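Local coordinates for protease Do-like 1, chloroplastic (Arabidopsis thaliana, PDB 3QO6), which is a serine protease of the chloroplast, required at high temperature, that can degrade beta-casein and may remove damaged proteins, at residues R80-L83 / A84-T88; F239-D242 / Q243-E246; S211-V214 / D215-G218; T19-L22 / F23-N26; V317-D321 / H322-I326. One frame throughout, in Å; residues are numbered along the deposited sequence.

Contact 1: R80-L83 / A84-T88; sequences RVTL and ADQTT
Leu83 and Thr87 close the loop of a tight beta hairpin through their backbones: Leu83 N donates to Thr87 O at 3.2 Å, and the N-H points almost straight at the oxygen (173°). Inside that bond Gln86 N reaches Leu83 O at 2.8 Å, closing a type I turn from Leu83 to Gln86. Gln86 then takes a positive phi (85°), so the loop matches a type I turn followed by a classic G1 bulge. Thr82 and Thr88 form the next, non-hydrogen-bonded antiparallel pair, with both side chains on one face.

Among the polar side chains, Thr88 OG1 sits over a face of the Arg80 guanidinium, 3.5 Å from NH2. Anti placement of OG1 to the Thr88 backbone N (chi1 175°) turns the hydroxyl to that face, while Arg80 NH1 makes its salt bridge with Asp90. Gln86 folds back at chi2, and its NE2 makes a weak bond to Ala84 O. Thr87 OG1 is hydrogen-bonded to Lys113 NZ.

Van der Waals contact fills in the rest. The methyl CG2 of Thr82 lies 3.6 Å from Gln86 O, and Thr82 OG1 is 3.8 Å from Thr88 CB.

Val81 and Leu83 turn to the interior, where they pack on Ile33 and Val31 of strand 30-40, on Ile107 of strand 102-107 and on Ala91 and Phe89 of strand 88-97. Strand 78-82 pairs with 88-97 through Val81 and Phe89, and its bonds to Tyr32 and Thr34 tie it to strand 30-40, closing the first barrel of the protease domain.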
loop_
_atom_site.group_PDB
_atom_site.type_symbol
_atom_site.label_atom_id
_atom_site.label_comp_id
_atom_site.label_asym_id
_atom_site.label_seq_id
_atom_site.Cartn_x
_atom_site.Cartn_y
_atom_site.Cartn_z
ATOM N N ARG B 80 16.185 25.028 -20.664
ATOM C CA ARG B 80 17.230 26.015 -20.431
ATOM C C ARG B 80 18.454 25.356 -19.814
ATOM O O ARG B 80 18.330 24.522 -18.913
ATOM C CB ARG B 80 16.710 27.078 -19.459
ATOM C CG ARG B 80 15.239 27.455 -19.660
ATOM C CD ARG B 80 14.761 28.561 -18.693
ATOM N NE ARG B 80 15.612 29.763 -18.692
ATOM C CZ ARG B 80 16.137 30.328 -19.782
ATOM N NH1 ARG B 80 15.910 29.797 -20.982
ATOM N NH2 ARG B 80 16.882 31.429 -19.679
ATOM N N VAL B 81 19.633 25.724 -20.291
ATOM C CA VAL B 81 20.849 25.177 -19.717
ATOM C C VAL B 81 21.525 26.243 -18.850
ATOM O O VAL B 81 21.649 27.386 -19.268
ATOM C CB VAL B 81 21.876 24.706 -20.801
ATOM C CG1 VAL B 81 21.263 23.668 -21.707
ATOM C CG2 VAL B 81 22.353 25.870 -21.600
ATOM N N THR B 82 21.933 25.889 -17.632
ATOM C CA THR B 82 22.634 26.835 -16.772
ATOM C C THR B 82 24.097 26.445 -16.809
ATOM O O THR B 82 24.439 25.275 -16.654
ATOM C CB THR B 82 22.203 26.768 -15.309
ATOM O OG1 THR B 82 20.799 27.006 -15.194
ATOM C CG2 THR B 82 22.941 27.829 -14.520
ATOM N N LEU B 83 24.965 27.418 -17.011
ATOM C CA LEU B 83 26.376 27.122 -17.073
ATOM C C LEU B 83 27.006 27.275 -15.697
ATOM O O LEU B 83 26.349 27.727 -14.752
ATOM C CB LEU B 83 27.054 28.039 -18.100
ATOM C CG LEU B 83 27.144 27.477 -19.525
ATOM C CD1 LEU B 83 25.837 26.820 -19.921
ATOM C CD2 LEU B 83 27.492 28.590 -20.487
ATOM N N ALA B 84 28.277 26.883 -15.603
ATOM C CA ALA B 84 29.048 26.941 -14.373
ATOM C C ALA B 84 28.736 28.187 -13.562
ATOM O O ALA B 84 28.201 28.080 -12.468
ATOM C CB ALA B 84 30.538 26.881 -14.702
ATOM N N ASP B 85 29.064 29.359 -14.113
ATOM C CA ASP B 85 28.848 30.663 -13.457
ATOM C C ASP B 85 27.407 31.041 -13.135
ATOM O O ASP B 85 27.161 32.123 -12.636
ATOM C CB ASP B 85 29.415 31.776 -14.315
ATOM C CG ASP B 85 28.801 31.801 -15.705
ATOM O OD1 ASP B 85 27.578 31.578 -15.816
ATOM O OD2 ASP B 85 29.538 32.050 -16.684
ATOM N N GLN B 86 26.460 30.164 -13.445
ATOM C CA GLN B 86 25.037 30.395 -13.183
ATOM C C GLN B 86 24.249 31.186 -14.234
ATOM O O GLN B 86 23.036 31.373 -14.095
ATOM C CB GLN B 86 24.852 31.023 -11.811
ATOM C CG GLN B 86 25.367 30.133 -10.698
ATOM C CD GLN B 86 24.866 28.701 -10.821
ATOM O OE1 GLN B 86 23.657 28.454 -10.900
ATOM N NE2 GLN B 86 25.796 27.749 -10.834
ATOM N N THR B 87 24.927 31.644 -15.283
ATOM C CA THR B 87 24.247 32.355 -16.352
ATOM C C THR B 87 23.380 31.314 -17.066
ATOM O O THR B 87 23.900 30.345 -17.599
ATOM C CB THR B 87 25.263 32.956 -17.343
ATOM O OG1 THR B 87 26.069 31.913 -17.902
ATOM C CG2 THR B 87 26.169 33.968 -16.632
ATOM N N THR B 88 22.064 31.492 -17.060
ATOM C CA THR B 88 21.169 30.537 -17.713
ATOM C C THR B 88 20.797 30.934 -19.145
ATOM O O THR B 88 20.531 32.099 -19.421
ATOM C CB THR B 88 19.868 30.320 -16.881
ATOM O OG1 THR B 88 18.980 29.465 -17.617
ATOM C CG2 THR B 88 19.156 31.664 -16.565
#

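Contact 2: F239-D242 / Q243-E246; sequences FAPD and QSVE
Val245 packs on Ala240 where the chain of the PDZ domain leaves strand 238-239 and turns through a loop toward strand 253-257. The buried side of the turn is mostly apolar: Val245 CB stands 4.5 Å from Ala240 CB and 3.7 Å from Pro241 O. Val250 packs on Val245 from the loop ahead, and Leu256 of strand 253-257 meets Ala240, so this side belongs to the small core of the domain. Phe239, just before the turn, hydrogen-bonds through its backbone to the bound peptide and packs on it, which places the loop next to the peptide-binding strand.

The outer side is much looser. Asp242, Gln243, Ser244 and Glu246 are exposed, and none of them makes a hydrogen bond across the two halves of the turn. Asp242 is anchored instead by OD1, which accepts from the backbone N of Gly297. The second half is held from within, Glu246 N donating to Gln243 O at 2.6 Å. On the solvent side the Ser244 hydroxyl merely brushes the proline ring, with OG 3.9 Å from Pro241 CD.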
loop_
_atom_site.group_PDB
_atom_site.type_symbol
_atom_site.label_atom_id
_atom_site.label_comp_id
_atom_site.label_asym_id
_atom_site.label_seq_id
_atom_site.Cartn_x
_atom_site.Cartn_y
_atom_site.Cartn_z
ATOM N N PHE B 239 8.466 -8.419 -33.861
ATOM C CA PHE B 239 8.519 -9.771 -33.357
ATOM C C PHE B 239 7.900 -9.923 -31.989
ATOM O O PHE B 239 7.513 -8.946 -31.323
ATOM C CB PHE B 239 9.946 -10.310 -33.327
ATOM C CG PHE B 239 10.905 -9.431 -32.632
ATOM C CD1 PHE B 239 11.410 -8.312 -33.259
ATOM C CD2 PHE B 239 11.306 -9.712 -31.349
ATOM C CE1 PHE B 239 12.307 -7.491 -32.615
ATOM C CE2 PHE B 239 12.201 -8.901 -30.697
ATOM C CZ PHE B 239 12.704 -7.787 -31.327
ATOM N N ALA B 240 7.796 -11.186 -31.594
ATOM C CA ALA B 240 7.236 -11.547 -30.316
ATOM C C ALA B 240 8.337 -11.436 -29.282
ATOM O O ALA B 240 9.479 -11.787 -29.555
ATOM C CB ALA B 240 6.705 -12.975 -30.379
ATOM N N PRO B 241 8.012 -10.917 -28.089
ATOM C CA PRO B 241 9.004 -10.772 -27.012
ATOM C C PRO B 241 9.398 -12.150 -26.467
ATOM O O PRO B 241 8.591 -13.079 -26.476
ATOM C CB PRO B 241 8.269 -9.928 -25.977
ATOM C CG PRO B 241 7.339 -9.097 -26.845
ATOM C CD PRO B 241 6.801 -10.137 -27.787
ATOM N N ASP B 242 10.641 -12.271 -26.011
ATOM C CA ASP B 242 11.166 -13.523 -25.482
ATOM C C ASP B 242 10.192 -14.278 -24.579
ATOM O O ASP B 242 10.233 -15.509 -24.503
ATOM C CB ASP B 242 12.465 -13.249 -24.721
ATOM C CG ASP B 242 13.541 -12.613 -25.602
ATOM O OD1 ASP B 242 13.976 -13.270 -26.574
ATOM O OD2 ASP B 242 13.950 -11.459 -25.323
ATOM N N GLN B 243 9.314 -13.533 -23.907
ATOM C CA GLN B 243 8.317 -14.094 -22.983
ATOM C C GLN B 243 7.121 -14.861 -23.578
ATOM O O GLN B 243 7.043 -16.087 -23.453
ATOM C CB GLN B 243 7.777 -12.985 -22.069
ATOM C CG GLN B 243 8.493 -12.858 -20.723
ATOM C CD GLN B 243 8.233 -14.042 -19.796
ATOM O OE1 GLN B 243 8.716 -15.157 -20.031
ATOM N NE2 GLN B 243 7.461 -13.804 -18.742
ATOM N N SER B 244 6.184 -14.141 -24.197
ATOM C CA SER B 244 4.989 -14.763 -24.781
ATOM C C SER B 244 5.308 -15.710 -25.932
ATOM O O SER B 244 4.458 -15.987 -26.771
ATOM C CB SER B 244 3.998 -13.688 -25.268
ATOM O OG SER B 244 4.498 -12.963 -26.385
ATOM N N VAL B 245 6.537 -16.204 -25.962
ATOM C CA VAL B 245 6.978 -17.117 -27.000
ATOM C C VAL B 245 7.596 -18.300 -26.282
ATOM O O VAL B 245 7.869 -19.340 -26.874
ATOM C CB VAL B 245 8.050 -16.452 -27.900
ATOM C CG1 VAL B 245 9.371 -16.315 -27.140
ATOM C CG2 VAL B 245 8.244 -17.262 -29.161
ATOM N N GLU B 246 7.799 -18.108 -24.984
ATOM C CA GLU B 246 8.412 -19.094 -24.100
ATOM C C GLU B 246 7.751 -20.459 -24.136
ATOM O O GLU B 246 8.415 -21.499 -24.215
ATOM C CB GLU B 246 8.385 -18.568 -22.659
ATOM C CG GLU B 246 9.290 -19.323 -21.704
ATOM C CD GLU B 246 10.746 -19.290 -22.148
ATOM O OE1 GLU B 246 11.329 -18.181 -22.217
ATOM O OE2 GLU B 246 11.305 -20.373 -22.438
#

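Contact 3: S211-V214 / D215-G218; sequences SIPV and DTVG
The puckered Pro213 ring meets Thr216 at its CG corner, which lies 3.4 Å from the methyl CG2 of Thr216; Ser122 and Asp167 pack on the same proline. Of the flat groups, the Asp215 carboxylate rests its OD1 3.5 Å from Val214 CG1, and this oxygen accepts from the backbone N of Ser122 while OD2 has a weak bond from Ala123 N. The Pro213 carbonyl is the other: Val217 N approaches its oxygen in the carbonyl plane at 3.2 Å.

These groups surround the junction of strand 209-213 with helix 214-227, and Pro213 occupies the N-cap position. The next helical bond is straighter, Gly218 N reaching Val214 O at 2.8 Å with 170° at the hydrogen.

Ile212 bridges strand and helix with a single methyl. Its CG2 lies 3.8 Å from Thr216 OG1 and 3.9 Å from Val217 CG2, and the Ile212 side chain crosses both at about a right angle. Val217 holds CG1 anti to its backbone N (chi1 164°), and this brings CG2 beside Pro213 O as well as Ile212. With a glycine in place of Thr216, the Pro213 ring and the Ile212 methyl would probably lose their shared neighbour, opening a gap beside the first turn.

This strand-to-helix passage matches the end of the chymotrypsin-like fold. Ile212 is about 5 Å, side chain to side chain, from Asp101, a predicted charge-relay residue. Two backbone N-H groups held by Asp215, together with its place in the first helical turn, would be expected to favour the ionised carboxylate.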
loop_
_atom_site.group_PDB
_atom_site.type_symbol
_atom_site.label_atom_id
_atom_site.label_comp_id
_atom_site.label_asym_id
_atom_site.label_seq_id
_atom_site.Cartn_x
_atom_site.Cartn_y
_atom_site.Cartn_z
ATOM N N SER B 211 26.914 3.998 -18.067
ATOM C CA SER B 211 27.230 5.144 -18.913
ATOM C C SER B 211 27.315 4.676 -20.364
ATOM O O SER B 211 27.832 3.574 -20.637
ATOM C CB SER B 211 28.560 5.748 -18.514
ATOM O OG SER B 211 28.505 6.183 -17.179
ATOM N N ILE B 212 26.789 5.486 -21.283
ATOM C CA ILE B 212 26.859 5.137 -22.701
ATOM C C ILE B 212 28.322 5.464 -22.994
ATOM O O ILE B 212 28.791 6.557 -22.636
ATOM C CB ILE B 212 25.959 6.045 -23.605
ATOM C CG1 ILE B 212 24.480 5.966 -23.200
ATOM C CG2 ILE B 212 26.096 5.596 -25.046
ATOM C CD1 ILE B 212 23.915 4.579 -23.272
ATOM N N PRO B 213 29.064 4.529 -23.623
ATOM C CA PRO B 213 30.478 4.781 -23.921
ATOM C C PRO B 213 30.717 5.906 -24.921
ATOM O O PRO B 213 30.032 6.038 -25.937
ATOM C CB PRO B 213 30.977 3.432 -24.410
ATOM C CG PRO B 213 29.744 2.845 -25.079
ATOM C CD PRO B 213 28.616 3.233 -24.177
ATOM N N VAL B 214 31.706 6.719 -24.602
ATOM C CA VAL B 214 32.088 7.853 -25.412
ATOM C C VAL B 214 32.242 7.561 -26.903
ATOM O O VAL B 214 31.826 8.358 -27.743
ATOM C CB VAL B 214 33.397 8.442 -24.870
ATOM C CG1 VAL B 214 34.507 7.429 -25.016
ATOM C CG2 VAL B 214 33.707 9.755 -25.551
ATOM N N ASP B 215 32.836 6.427 -27.241
ATOM C CA ASP B 215 33.026 6.103 -28.640
ATOM C C ASP B 215 31.713 6.108 -29.425
ATOM O O ASP B 215 31.634 6.697 -30.514
ATOM C CB ASP B 215 33.757 4.760 -28.790
ATOM C CG ASP B 215 35.224 4.851 -28.365
ATOM O OD1 ASP B 215 35.666 5.946 -27.911
ATOM O OD2 ASP B 215 35.938 3.825 -28.489
ATOM N N THR B 216 30.667 5.488 -28.893
ATOM C CA THR B 216 29.450 5.513 -29.659
ATOM C C THR B 216 28.820 6.913 -29.567
ATOM O O THR B 216 28.089 7.335 -30.461
ATOM C CB THR B 216 28.482 4.330 -29.254
ATOM O OG1 THR B 216 27.318 4.820 -28.592
ATOM C CG2 THR B 216 29.201 3.333 -28.393
ATOM N N VAL B 217 29.160 7.661 -28.529
ATOM C CA VAL B 217 28.616 8.999 -28.359
ATOM C C VAL B 217 29.131 9.957 -29.423
ATOM O O VAL B 217 28.352 10.621 -30.102
ATOM C CB VAL B 217 28.956 9.557 -26.942
ATOM C CG1 VAL B 217 28.749 11.069 -26.872
ATOM C CG2 VAL B 217 28.062 8.897 -25.934
ATOM N N GLY B 218 30.451 10.018 -29.560
ATOM C CA GLY B 218 31.069 10.905 -30.526
ATOM C C GLY B 218 30.521 10.788 -31.937
ATOM O O GLY B 218 30.331 11.803 -32.609
#

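Contact 4: T19-L22 / F23-N26; sequences TVRL and FQEN
Asn26 folds back on Leu22, one turn earlier, at the end of helix 14-26. From its CB, 3.6 Å from Leu22 O, the side chain turns so that CG stands anti to the carbonyl carbon (chi1 -57°), which carries the amide back along the helix. CG remains alongside the same oxygen, and ND2 then donates to Leu22 O at 2.7 Å with 161° at the hydrogen. The acceptor lies close to the plane of the amide, while the donor is tilted modestly from the Leu22 carbonyl plane. ND2 also passes beside the leucine side chain, 3.9 Å from Leu22 CG. The remaining branch, OD1, takes a hydrogen bond from Arg115 NH1.

The turn is otherwise held by helical backbone bonds, among them Glu25 N to Arg21 O at 2.8 Å. Gln24 runs out extended beyond CG, and its OE1 comes 4.0 Å from Val20 CG1. The charged ends of Arg21 and Glu25 do not meet, NE of Arg21 standing 6.6 Å from OE1 of Glu25.

On its inner side the helix lies on strand 130-135, with Thr19 and Leu22 on Phe132 and Phe23 on Ile134. Val127 and Gly128 of a second subunit pack on Phe23, Thr19 and Val20, which makes this helix part of the assembly interface.

Leu22 O is gripped by two donors, since Asn26 N also reaches it at 3.1 Å. With OD1 engaged as well, both ends of the amide are fixed and its rotation is settled, and the positive charge of Arg115 would probably suit the partly negative carboxyl end of the helix.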
loop_
_atom_site.group_PDB
_atom_site.type_symbol
_atom_site.label_atom_id
_atom_site.label_comp_id
_atom_site.label_asym_id
_atom_site.label_seq_id
_atom_site.Cartn_x
_atom_site.Cartn_y
_atom_site.Cartn_z
ATOM N N THR B 19 42.391 14.106 -7.794
ATOM C CA THR B 19 40.974 14.238 -8.088
ATOM C C THR B 19 40.521 15.673 -7.811
ATOM O O THR B 19 39.676 16.198 -8.541
ATOM C CB THR B 19 40.053 13.147 -7.382
ATOM O OG1 THR B 19 39.349 13.741 -6.308
ATOM C CG2 THR B 19 40.837 11.966 -6.879
ATOM N N VAL B 20 41.087 16.331 -6.798
ATOM C CA VAL B 20 40.717 17.728 -6.548
ATOM C C VAL B 20 40.916 18.538 -7.843
ATOM O O VAL B 20 40.047 19.326 -8.273
ATOM C CB VAL B 20 41.609 18.384 -5.481
ATOM C CG1 VAL B 20 41.406 19.936 -5.496
ATOM C CG2 VAL B 20 41.280 17.802 -4.135
ATOM N N ARG B 21 42.079 18.324 -8.448
ATOM C CA ARG B 21 42.441 18.987 -9.679
ATOM C C ARG B 21 41.504 18.622 -10.821
ATOM O O ARG B 21 40.910 19.507 -11.467
ATOM C CB ARG B 21 43.888 18.638 -10.054
ATOM C CG ARG B 21 44.940 19.484 -9.308
ATOM C CD ARG B 21 46.389 19.020 -9.536
ATOM N NE ARG B 21 47.305 19.815 -8.717
ATOM C CZ ARG B 21 48.605 19.574 -8.562
ATOM N NH1 ARG B 21 49.187 18.542 -9.172
ATOM N NH2 ARG B 21 49.325 20.378 -7.784
ATOM N N LEU B 22 41.371 17.322 -11.070
ATOM C CA LEU B 22 40.513 16.853 -12.135
ATOM C C LEU B 22 39.159 17.524 -12.045
ATOM O O LEU B 22 38.595 17.943 -13.048
ATOM C CB LEU B 22 40.365 15.353 -12.038
ATOM C CG LEU B 22 39.517 14.678 -13.098
ATOM C CD1 LEU B 22 39.933 13.207 -13.177
ATOM C CD2 LEU B 22 38.019 14.840 -12.760
ATOM N N PHE B 23 38.641 17.655 -10.833
ATOM C CA PHE B 23 37.342 18.299 -10.670
ATOM C C PHE B 23 37.356 19.773 -11.037
ATOM O O PHE B 23 36.481 20.224 -11.763
ATOM C CB PHE B 23 36.808 18.173 -9.236
ATOM C CG PHE B 23 35.456 18.799 -9.052
ATOM C CD1 PHE B 23 34.317 18.183 -9.560
ATOM C CD2 PHE B 23 35.328 20.032 -8.421
ATOM C CE1 PHE B 23 33.063 18.794 -9.443
ATOM C CE2 PHE B 23 34.088 20.647 -8.302
ATOM C CZ PHE B 23 32.954 20.030 -8.817
ATOM N N GLN B 24 38.324 20.537 -10.533
ATOM C CA GLN B 24 38.332 21.954 -10.865
ATOM C C GLN B 24 38.547 22.173 -12.352
ATOM O O GLN B 24 37.911 23.049 -12.938
ATOM C CB GLN B 24 39.358 22.733 -10.036
ATOM C CG GLN B 24 40.725 22.144 -10.000
ATOM C CD GLN B 24 41.680 22.933 -9.087
ATOM O OE1 GLN B 24 41.411 23.126 -7.888
ATOM N NE2 GLN B 24 42.806 23.386 -9.657
ATOM N N GLU B 25 39.396 21.368 -12.978
ATOM C CA GLU B 25 39.626 21.527 -14.411
ATOM C C GLU B 25 38.381 21.281 -15.271
ATOM O O GLU B 25 38.129 22.017 -16.245
ATOM C CB GLU B 25 40.704 20.574 -14.912
ATOM C CG GLU B 25 42.094 20.795 -14.406
ATOM C CD GLU B 25 43.065 19.823 -15.069
ATOM O OE1 GLU B 25 43.853 19.162 -14.343
ATOM O OE2 GLU B 25 43.035 19.719 -16.324
ATOM N N ASN B 26 37.603 20.260 -14.911
ATOM C CA ASN B 26 36.441 19.880 -15.697
ATOM C C ASN B 26 35.062 20.307 -15.274
ATOM O O ASN B 26 34.156 20.272 -16.091
ATOM C CB ASN B 26 36.431 18.371 -15.886
ATOM C CG ASN B 26 37.698 17.867 -16.527
ATOM O OD1 ASN B 26 37.837 17.859 -17.747
ATOM N ND2 ASN B 26 38.645 17.459 -15.698
#

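Contact 5: V317-D321 / H322-I326; sequences VLRGD and HKEKI
Arg319 N donates to His322 O at 3.2 Å, closing a two-residue turn at Gly320 and Asp321 that reverses the chain. His322 and Arg319 lie side by side, pointing the same way. The aliphatic start of the arginine makes an off-centre CH-pi contact, with CB 4.2 Å from the imidazole centroid, while the guanidinium and ring planes stand 75° apart. A first torsion that lodges His322 CG between the backbone N and the carbonyl carbon (chi1 60°) swings the ring toward Gly320. His322 ND1 donates to Gly320 O at 2.9 Å, from well above that carbonyl plane. At the edge of the ring, in its plane, is Glu324 OE2.

This is the beta hairpin that joins strands 312-318 and 326-332 of the PDZ domain.

Glu324 OE1 lies over a face of the Arg319 guanidinium, 4.4 Å from NH1, an attraction of charges without a directed bond. The strong partner of the arginine is Asp284, in a salt bridge through NH2, and NH2 also lies 3.5 Å from Ile326 CD1. A leucine in place of Arg319 would probably leave Asp284 without its cation and Glu324 without the nearby positive charge. Closer to the strand, Val317 CG2 packs tightly on Glu324 CB at 3.3 Å.

Lys323, bent at chi2 and chi4, lays its CD 3.5 Å from Val317 O before NZ reaches toward Glu316, a weak ion pair. On another side Leu318 packs on Arg279 of a third subunit, and Asp321 OD1 makes a long, weak ion pair with NH1 of that same arginine.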
loop_
_atom_site.group_PDB
_atom_site.type_symbol
_atom_site.label_atom_id
_atom_site.label_comp_id
_atom_site.label_asym_id
_atom_site.label_seq_id
_atom_site.Cartn_x
_atom_site.Cartn_y
_atom_site.Cartn_z
ATOM N N VAL B 317 15.423 -18.496 -41.760
ATOM C CA VAL B 317 14.202 -18.664 -40.987
ATOM C C VAL B 317 13.775 -20.125 -40.915
ATOM O O VAL B 317 14.252 -20.963 -41.673
ATOM C CB VAL B 317 13.012 -17.889 -41.603
ATOM C CG1 VAL B 317 13.387 -16.446 -41.804
ATOM C CG2 VAL B 317 12.579 -18.530 -42.926
ATOM N N LEU B 318 12.881 -20.422 -39.981
ATOM C CA LEU B 318 12.330 -21.753 -39.844
ATOM C C LEU B 318 10.885 -21.545 -40.248
ATOM O O LEU B 318 10.072 -21.053 -39.470
ATOM C CB LEU B 318 12.413 -22.252 -38.402
ATOM C CG LEU B 318 11.524 -23.452 -38.042
ATOM C CD1 LEU B 318 11.699 -24.559 -39.057
ATOM C CD2 LEU B 318 11.872 -23.952 -36.662
ATOM N N ARG B 319 10.592 -21.873 -41.497
ATOM C CA ARG B 319 9.253 -21.745 -42.035
ATOM C C ARG B 319 8.542 -23.054 -41.718
ATOM O O ARG B 319 8.999 -23.808 -40.858
ATOM C CB ARG B 319 9.332 -21.497 -43.544
ATOM C CG ARG B 319 8.010 -21.149 -44.202
ATOM C CD ARG B 319 8.220 -20.482 -45.557
ATOM N NE ARG B 319 8.802 -19.145 -45.436
ATOM C CZ ARG B 319 8.921 -18.282 -46.446
ATOM N NH1 ARG B 319 8.500 -18.614 -47.660
ATOM N NH2 ARG B 319 9.444 -17.078 -46.242
ATOM N N GLY B 320 7.435 -23.331 -42.396
ATOM C CA GLY B 320 6.699 -24.558 -42.131
ATOM C C GLY B 320 7.501 -25.853 -42.037
ATOM O O GLY B 320 7.501 -26.656 -42.978
ATOM N N ASP B 321 8.187 -26.059 -40.911
ATOM C CA ASP B 321 8.978 -27.279 -40.661
ATOM C C ASP B 321 10.225 -27.546 -41.511
ATOM O O ASP B 321 10.813 -28.626 -41.427
ATOM C CB ASP B 321 8.065 -28.515 -40.723
ATOM C CG ASP B 321 7.001 -28.513 -39.627
ATOM O OD1 ASP B 321 7.351 -28.722 -38.439
ATOM O OD2 ASP B 321 5.812 -28.291 -39.955
ATOM N N HIS B 322 10.628 -26.576 -42.320
ATOM C CA HIS B 322 11.821 -26.724 -43.146
ATOM C C HIS B 322 12.580 -25.418 -43.076
ATOM O O HIS B 322 11.969 -24.356 -43.012
ATOM C CB HIS B 322 11.451 -27.000 -44.596
ATOM C CG HIS B 322 10.642 -25.911 -45.225
ATOM N ND1 HIS B 322 9.276 -25.814 -45.071
ATOM C CD2 HIS B 322 11.008 -24.865 -46.003
ATOM C CE1 HIS B 322 8.834 -24.758 -45.731
ATOM N NE2 HIS B 322 9.866 -24.165 -46.305
ATOM N N LYS B 323 13.905 -25.487 -43.098
ATOM C CA LYS B 323 14.700 -24.276 -43.026
ATOM C C LYS B 323 14.534 -23.392 -44.262
ATOM O O LYS B 323 13.783 -23.718 -45.185
ATOM C CB LYS B 323 16.174 -24.618 -42.809
ATOM C CG LYS B 323 16.830 -23.782 -41.708
ATOM C CD LYS B 323 15.940 -23.738 -40.459
ATOM C CE LYS B 323 16.572 -22.987 -39.293
ATOM N NZ LYS B 323 17.601 -23.787 -38.564
ATOM N N GLU B 324 15.229 -22.258 -44.250
ATOM C CA GLU B 324 15.195 -21.271 -45.330
ATOM C C GLU B 324 16.401 -20.362 -45.234
ATOM O O GLU B 324 17.211 -20.448 -44.308
ATOM C CB GLU B 324 13.963 -20.382 -45.232
ATOM C CG GLU B 324 12.671 -21.035 -45.626
ATOM C CD GLU B 324 12.549 -21.190 -47.109
ATOM O OE1 GLU B 324 12.666 -20.168 -47.824
ATOM O OE2 GLU B 324 12.329 -22.334 -47.555
ATOM N N LYS B 325 16.483 -19.458 -46.192
ATOM C CA LYS B 325 17.569 -18.504 -46.270
ATOM C C LYS B 325 16.927 -17.429 -47.120
ATOM O O LYS B 325 16.322 -17.746 -48.137
ATOM C CB LYS B 325 18.754 -19.160 -46.983
ATOM C CG LYS B 325 20.054 -18.371 -47.011
ATOM C CD LYS B 325 21.200 -19.246 -47.571
ATOM C CE LYS B 325 22.496 -18.450 -47.762
ATOM N NZ LYS B 325 23.695 -19.327 -47.849
ATOM N N ILE B 326 17.000 -16.175 -46.688
ATOM C CA ILE B 326 16.393 -15.081 -47.446
ATOM C C ILE B 326 17.262 -13.841 -47.363
ATOM O O ILE B 326 17.744 -13.468 -46.295
ATOM C CB ILE B 326 14.970 -14.754 -46.918
ATOM C CG1 ILE B 326 14.088 -15.996 -47.054
ATOM C CG2 ILE B 326 14.363 -13.585 -47.691
ATOM C CD1 ILE B 326 12.652 -15.789 -46.689
#

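How the contacts relate
Along the chain the order is contact 4, contact 1, contact 3, contact 2 and contact 5, each closing before the next opens. Contacts 4, 1 and 3 belong to the protease part: the helix 14-26, the hairpin between strands 78-82 and 88-97 of the first barrel, and the passage from strand 209-213 into helix 214-227. Centres of contacts 1 and 4 are about 19 Å apart, those of contacts 1 and 3 about 24 Å. Contacts 2 and 5 share the PDZ domain, about 19 Å between centres, whereas the centres of contacts 1 and 5 are about 58 Å apart. The set thus spans catalytic and peptide-binding domains, and contacts 4 and 5 each meet another subunit.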